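Local coordinates for MATE family efflux transporter (Vibrio cholerae, PDB 6IDP), which probably exports drugs and other toxic compounds across the bacterial membrane as a proton-dependent multidrug transporter of the MATE family, at residues G51-I56 with D131-W136; A37-L42 with L187-A192. All blocks are in the same frame, centred on the assembly; numbering follows the deposited sequence.

Interaction 1. Residues G51-I56 with D131-W136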
loop_
_atom_site.group_PDB
_atom_site.type_symbol
_atom_site.label_atom_id
_atom_site.label_comp_id
_atom_site.label_asym_id
_atom_site.label_seq_id
_atom_site.Cartn_x
_atom_site.Cartn_y
_atom_site.Cartn_z
ATOM N N GLY A 51 1.777 9.505 17.500
ATOM C CA GLY A 51 1.976 10.357 16.342
ATOM C C GLY A 51 3.406 10.372 15.839
ATOM O O GLY A 51 3.647 10.424 14.633
ATOM N N PHE A 52 4.359 10.327 16.764
ATOM C CA PHE A 52 5.773 10.291 16.402
ATOM C C PHE A 52 6.209 8.895 15.957
ATOM O O PHE A 52 7.360 8.693 15.572
ATOM C CB PHE A 52 6.644 10.755 17.575
ATOM C CG PHE A 52 6.619 12.240 17.806
ATOM C CD1 PHE A 52 7.469 13.079 17.103
ATOM C CD2 PHE A 52 5.756 12.798 18.737
ATOM C CE1 PHE A 52 7.450 14.447 17.318
ATOM C CE2 PHE A 52 5.733 14.162 18.957
ATOM C CZ PHE A 52 6.582 14.987 18.248
ATOM N N THR A 53 5.292 7.934 16.014
ATOM C CA THR A 53 5.593 6.565 15.607
ATOM C C THR A 53 5.140 6.326 14.165
ATOM O O THR A 53 5.609 5.405 13.498
ATOM C CB THR A 53 4.927 5.536 16.552
ATOM O OG1 THR A 53 5.112 5.944 17.915
ATOM C CG2 THR A 53 5.530 4.151 16.360
ATOM N N MET A 54 4.229 7.169 13.690
ATOM C CA MET A 54 3.740 7.083 12.314
ATOM C C MET A 54 4.844 7.186 11.244
ATOM O O MET A 54 4.847 6.395 10.301
ATOM C CB MET A 54 2.673 8.156 12.067
ATOM C CG MET A 54 1.365 7.913 12.810
ATOM S SD MET A 54 0.728 6.243 12.562
ATOM C CE MET A 54 -0.886 6.373 13.329
ATOM N N PRO A 55 5.781 8.147 11.375
ATOM C CA PRO A 55 6.811 8.219 10.328
ATOM C C PRO A 55 7.739 7.005 10.297
ATOM O O PRO A 55 8.127 6.570 9.213
ATOM C CB PRO A 55 7.593 9.486 10.691
ATOM C CG PRO A 55 7.353 9.678 12.143
ATOM C CD PRO A 55 5.943 9.232 12.363
ATOM N N ILE A 56 8.086 6.465 11.461
ATOM C CA ILE A 56 8.950 5.292 11.512
ATOM C C ILE A 56 8.193 4.074 10.984
ATOM O O ILE A 56 8.797 3.107 10.522
ATOM C CB ILE A 56 9.476 5.025 12.948
ATOM C CG1 ILE A 56 10.832 4.318 12.905
ATOM C CG2 ILE A 56 8.477 4.229 13.771
ATOM C CD1 ILE A 56 11.927 5.147 12.276
ATOM N N ASP A 131 10.514 4.861 25.129
ATOM C CA ASP A 131 11.496 3.919 25.666
ATOM C C ASP A 131 10.935 2.509 25.828
ATOM O O ASP A 131 11.646 1.523 25.630
ATOM C CB ASP A 131 12.035 4.411 27.014
ATOM C CG ASP A 131 13.336 5.179 26.882
ATOM O OD1 ASP A 131 14.052 4.974 25.880
ATOM O OD2 ASP A 131 13.646 5.982 27.786
ATOM N N HIS A 132 9.658 2.413 26.183
ATOM C CA HIS A 132 9.032 1.108 26.347
ATOM C C HIS A 132 8.027 0.799 25.234
ATOM O O HIS A 132 7.806 -0.367 24.902
ATOM C CB HIS A 132 8.355 1.006 27.718
ATOM C CG HIS A 132 7.335 2.070 27.974
ATOM N ND1 HIS A 132 6.016 1.941 27.596
ATOM C CD2 HIS A 132 7.437 3.278 28.578
ATOM C CE1 HIS A 132 5.350 3.027 27.952
ATOM N NE2 HIS A 132 6.190 3.852 28.550
ATOM N N TYR A 133 7.430 1.832 24.646
ATOM C CA TYR A 133 6.431 1.611 23.603
ATOM C C TYR A 133 7.041 1.029 22.330
ATOM O O TYR A 133 6.463 0.129 21.724
ATOM C CB TYR A 133 5.684 2.907 23.270
ATOM C CG TYR A 133 4.678 2.739 22.151
ATOM C CD1 TYR A 133 3.715 1.738 22.205
ATOM C CD2 TYR A 133 4.691 3.577 21.043
ATOM C CE1 TYR A 133 2.796 1.574 21.185
ATOM C CE2 TYR A 133 3.771 3.420 20.018
ATOM C CZ TYR A 133 2.827 2.418 20.097
ATOM O OH TYR A 133 1.910 2.255 19.084
ATOM N N TRP A 134 8.206 1.531 21.930
ATOM C CA TRP A 134 8.833 1.072 20.692
ATOM C C TRP A 134 9.337 -0.363 20.795
ATOM O O TRP A 134 9.473 -1.044 19.782
ATOM C CB TRP A 134 9.983 1.999 20.285
ATOM C CG TRP A 134 9.526 3.219 19.544
ATOM C CD1 TRP A 134 8.268 3.744 19.532
ATOM C CD2 TRP A 134 10.319 4.061 18.696
ATOM N NE1 TRP A 134 8.229 4.863 18.736
ATOM C CE2 TRP A 134 9.476 5.080 18.212
ATOM C CE3 TRP A 134 11.662 4.055 18.303
ATOM C CZ2 TRP A 134 9.928 6.081 17.355
ATOM C CZ3 TRP A 134 12.109 5.051 17.451
ATOM C CH2 TRP A 134 11.245 6.049 16.988
ATOM N N LEU A 135 9.617 -0.816 22.011
ATOM C CA LEU A 135 9.976 -2.213 22.225
ATOM C C LEU A 135 8.849 -3.116 21.741
ATOM O O LEU A 135 9.054 -3.989 20.892
ATOM C CB LEU A 135 10.279 -2.480 23.701
ATOM C CG LEU A 135 11.589 -1.877 24.211
ATOM C CD1 LEU A 135 11.756 -2.118 25.703
ATOM C CD2 LEU A 135 12.764 -2.450 23.434
ATOM N N TRP A 136 7.653 -2.886 22.273
ATOM C CA TRP A 136 6.481 -3.647 21.867
ATOM C C TRP A 136 6.091 -3.355 20.422
ATOM O O TRP A 136 5.722 -4.264 19.676
ATOM C CB TRP A 136 5.302 -3.345 22.791
ATOM C CG TRP A 136 5.526 -3.752 24.214
ATOM C CD1 TRP A 136 5.844 -2.935 25.260
ATOM C CD2 TRP A 136 5.442 -5.078 24.752
ATOM N NE1 TRP A 136 5.965 -3.670 26.414
ATOM C CE2 TRP A 136 5.723 -4.988 26.129
ATOM C CE3 TRP A 136 5.159 -6.332 24.202
ATOM C CZ2 TRP A 136 5.728 -6.104 26.963
ATOM C CZ3 TRP A 136 5.162 -7.437 25.033
ATOM C CH2 TRP A 136 5.446 -7.317 26.397
#
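Thr53 reaches across to two aromatic side chains, Tyr133 and Trp134, and does so with both of its branches. Its first torsion (chi1 -44°) sets OG1 anti to the carbonyl carbon and beside the backbone N, while CG2 stands anti to that N. The hydroxyl accepts a weak hydrogen bond from the indole N-H, Trp134 NE1 to Thr53 OG1 3.4 Å, reasonably straight at 157°. Its firmer partner lies one turn back, where Thr53 OG1 is hydrogen-bonded to the carbonyl O of Ala49; a small branched residue with a hydroxyl suits this spot, since it serves both neighbours and still offers a methyl. That methyl, CG2, lies 3.7 Å from Trp134 NE1. Both segments fall in the first of the chain's two MatE-family sequence regions, and the contact joins the break between helices 44-51 and 54-80 to the first half of helix 124-156, within an all-helical membrane bundle. Tyr133 has CG anti to its backbone N (chi1 178°), which carries the ring toward Thr53, so that OG1 meets the ring edge near its plane, 3.5 Å from Tyr133 CE2. Trp134 instead has CG anti to its carbonyl carbon, and the indole leads back toward the other segment, passing Thr53 in the opposite direction. Its benzo end lies by two neighbours: Phe52 O comes to the edge, 4.1 Å from Trp134 CZ2, and Ile56 CG2 makes an apolar contact at 4.3 Å with the same Trp134 CZ2. An aliphatic side chain suits this buried place between the indole, Leu109 and Leu116.

Interaction 2. Residues A37-L42 with L187-A192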
loop_
_atom_site.group_PDB
_atom_site.type_symbol
_atom_site.label_atom_id
_atom_site.label_comp_id
_atom_site.label_asym_id
_atom_site.label_seq_id
_atom_site.Cartn_x
_atom_site.Cartn_y
_atom_site.Cartn_z
ATOM N N ALA A 37 -9.662 5.066 17.749
ATOM C CA ALA A 37 -10.642 5.543 18.718
ATOM C C ALA A 37 -10.270 5.106 20.132
ATOM O O ALA A 37 -10.481 5.845 21.094
ATOM C CB ALA A 37 -12.032 5.045 18.357
ATOM N N PHE A 38 -9.719 3.900 20.251
ATOM C CA PHE A 38 -9.281 3.377 21.541
ATOM C C PHE A 38 -8.103 4.179 22.091
ATOM O O PHE A 38 -8.081 4.538 23.270
ATOM C CB PHE A 38 -8.900 1.899 21.422
ATOM C CG PHE A 38 -10.079 0.969 21.350
ATOM C CD1 PHE A 38 -11.279 1.298 21.958
ATOM C CD2 PHE A 38 -9.985 -0.238 20.674
ATOM C CE1 PHE A 38 -12.365 0.441 21.894
ATOM C CE2 PHE A 38 -11.067 -1.098 20.607
ATOM C CZ PHE A 38 -12.257 -0.757 21.217
ATOM N N ILE A 39 -7.132 4.461 21.229
ATOM C CA ILE A 39 -5.969 5.253 21.613
ATOM C C ILE A 39 -6.378 6.693 21.936
ATOM O O ILE A 39 -5.699 7.389 22.692
ATOM C CB ILE A 39 -4.897 5.252 20.502
ATOM C CG1 ILE A 39 -4.702 3.840 19.949
ATOM C CG2 ILE A 39 -3.574 5.790 21.024
ATOM C CD1 ILE A 39 -4.170 2.857 20.970
ATOM N N GLY A 40 -7.503 7.126 21.373
ATOM C CA GLY A 40 -8.000 8.475 21.583
ATOM C C GLY A 40 -8.367 8.807 23.019
ATOM O O GLY A 40 -8.484 9.981 23.377
ATOM N N GLN A 41 -8.547 7.780 23.842
ATOM C CA GLN A 41 -8.941 7.966 25.235
ATOM C C GLN A 41 -7.753 7.878 26.188
ATOM O O GLN A 41 -7.905 8.039 27.398
ATOM C CB GLN A 41 -9.996 6.927 25.627
ATOM C CG GLN A 41 -11.275 6.998 24.811
ATOM C CD GLN A 41 -11.916 5.639 24.623
ATOM O OE1 GLN A 41 -11.242 4.664 24.292
ATOM N NE2 GLN A 41 -13.224 5.564 24.839
ATOM N N LEU A 42 -6.573 7.617 25.637
ATOM C CA LEU A 42 -5.373 7.442 26.447
ATOM C C LEU A 42 -4.869 8.767 27.006
ATOM O O LEU A 42 -4.545 8.867 28.190
ATOM C CB LEU A 42 -4.271 6.764 25.633
ATOM C CG LEU A 42 -4.587 5.359 25.113
ATOM C CD1 LEU A 42 -3.333 4.691 24.564
ATOM C CD2 LEU A 42 -5.222 4.511 26.205
ATOM N N LEU A 187 -2.516 -1.599 30.087
ATOM C CA LEU A 187 -1.227 -1.497 29.419
ATOM C C LEU A 187 -1.205 -0.260 28.529
ATOM O O LEU A 187 -0.140 0.258 28.184
ATOM C CB LEU A 187 -0.942 -2.763 28.608
ATOM C CG LEU A 187 -1.014 -4.037 29.453
ATOM C CD1 LEU A 187 -0.791 -5.287 28.616
ATOM C CD2 LEU A 187 -0.009 -3.963 30.593
ATOM N N GLY A 188 -2.397 0.207 28.170
ATOM C CA GLY A 188 -2.562 1.440 27.424
ATOM C C GLY A 188 -1.928 1.433 26.050
ATOM O O GLY A 188 -2.333 0.677 25.165
ATOM N N ILE A 189 -0.926 2.288 25.876
ATOM C CA ILE A 189 -0.261 2.436 24.590
ATOM C C ILE A 189 0.477 1.145 24.218
ATOM O O ILE A 189 0.503 0.755 23.051
ATOM C CB ILE A 189 0.705 3.655 24.604
ATOM C CG1 ILE A 189 1.175 4.002 23.190
ATOM C CG2 ILE A 189 1.874 3.442 25.570
ATOM C CD1 ILE A 189 0.066 4.495 22.286
ATOM N N ASP A 190 1.043 0.464 25.211
ATOM C CA ASP A 190 1.730 -0.799 24.962
ATOM C C ASP A 190 0.730 -1.897 24.617
ATOM O O ASP A 190 1.025 -2.785 23.819
ATOM C CB ASP A 190 2.571 -1.213 26.175
ATOM C CG ASP A 190 3.739 -0.278 26.424
ATOM O OD1 ASP A 190 4.037 0.552 25.541
ATOM O OD2 ASP A 190 4.365 -0.380 27.500
ATOM N N GLY A 191 -0.455 -1.822 25.216
ATOM C CA GLY A 191 -1.492 -2.816 25.006
ATOM C C GLY A 191 -1.930 -2.963 23.561
ATOM O O GLY A 191 -2.237 -4.066 23.110
ATOM N N ALA A 192 -1.958 -1.849 22.833
ATOM C CA ALA A 192 -2.344 -1.863 21.428
ATOM C C ALA A 192 -1.335 -2.647 20.595
ATOM O O ALA A 192 -1.711 -3.410 19.704
ATOM C CB ALA A 192 -2.477 -0.446 20.900
#
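From its CB, Ile39 sends two branches toward the start of helix 189-213. CG2 stands anti to the backbone N and meets the tip of a second isoleucine, Ile39 CG2 to Ile189 CD1 4.1 Å. CG1 lies beside the backbone N instead, anti to the carbonyl carbon, and it serves as the arm that carries the terminal methyl onward: Ile39 CD1 ends 3.7 Å from Ala192 CB, the nearest apolar approach between the two segments. The two isoleucines cross at about a right angle, and the small methyl of Ala192 suits a place where a long side chain comes in from the other segment. Leu42, three residues later, makes its closest contacts through one methyl, CD1. This rests on the backbone, 3.6 Å from Ile189 N and 3.8 Å from Gly188 C, and also reaches the isoleucine tip, Leu42 CD1 to Ile189 CD1 4.1 Å. Gly188 carries a positive phi (62°), a conformation that favours glycine. No hydrogen bond spans the segments; methyl groups meet one another and the backbone at 188-189. Leu42 touches Ile182 as well, on helix 161-184. The end of helix 5-39 and the turn that follows thus pack on the first turn of helix 189-213; as in other MATE transporters, these are the first and sixth helices of the N-terminal six-helix lobe.

How the interactions relate
Helix 124-156 ties the two contacts together, their centres 13 Å apart on the same side of the chain's centre. From its turn 131-136, Trp134 reaches 51-56, His132 and Trp136 meet Asp190, and Tyr133 touches both sides. The polar tie is a probable hydrogen bond, His132 ND1 to Asp190 OD2 at 2.9 Å. Beside it, Tyr133 CE1 lies 3.1 Å from Ile189 O, so Tyr133 and Ile189 each take part in a contact and in the junction between them. A bound monoolein lipid comes about 7 Å from the Trp134 side chain in interaction 1, and one lies about 9 Å from the Ala192 side chain in interaction 2.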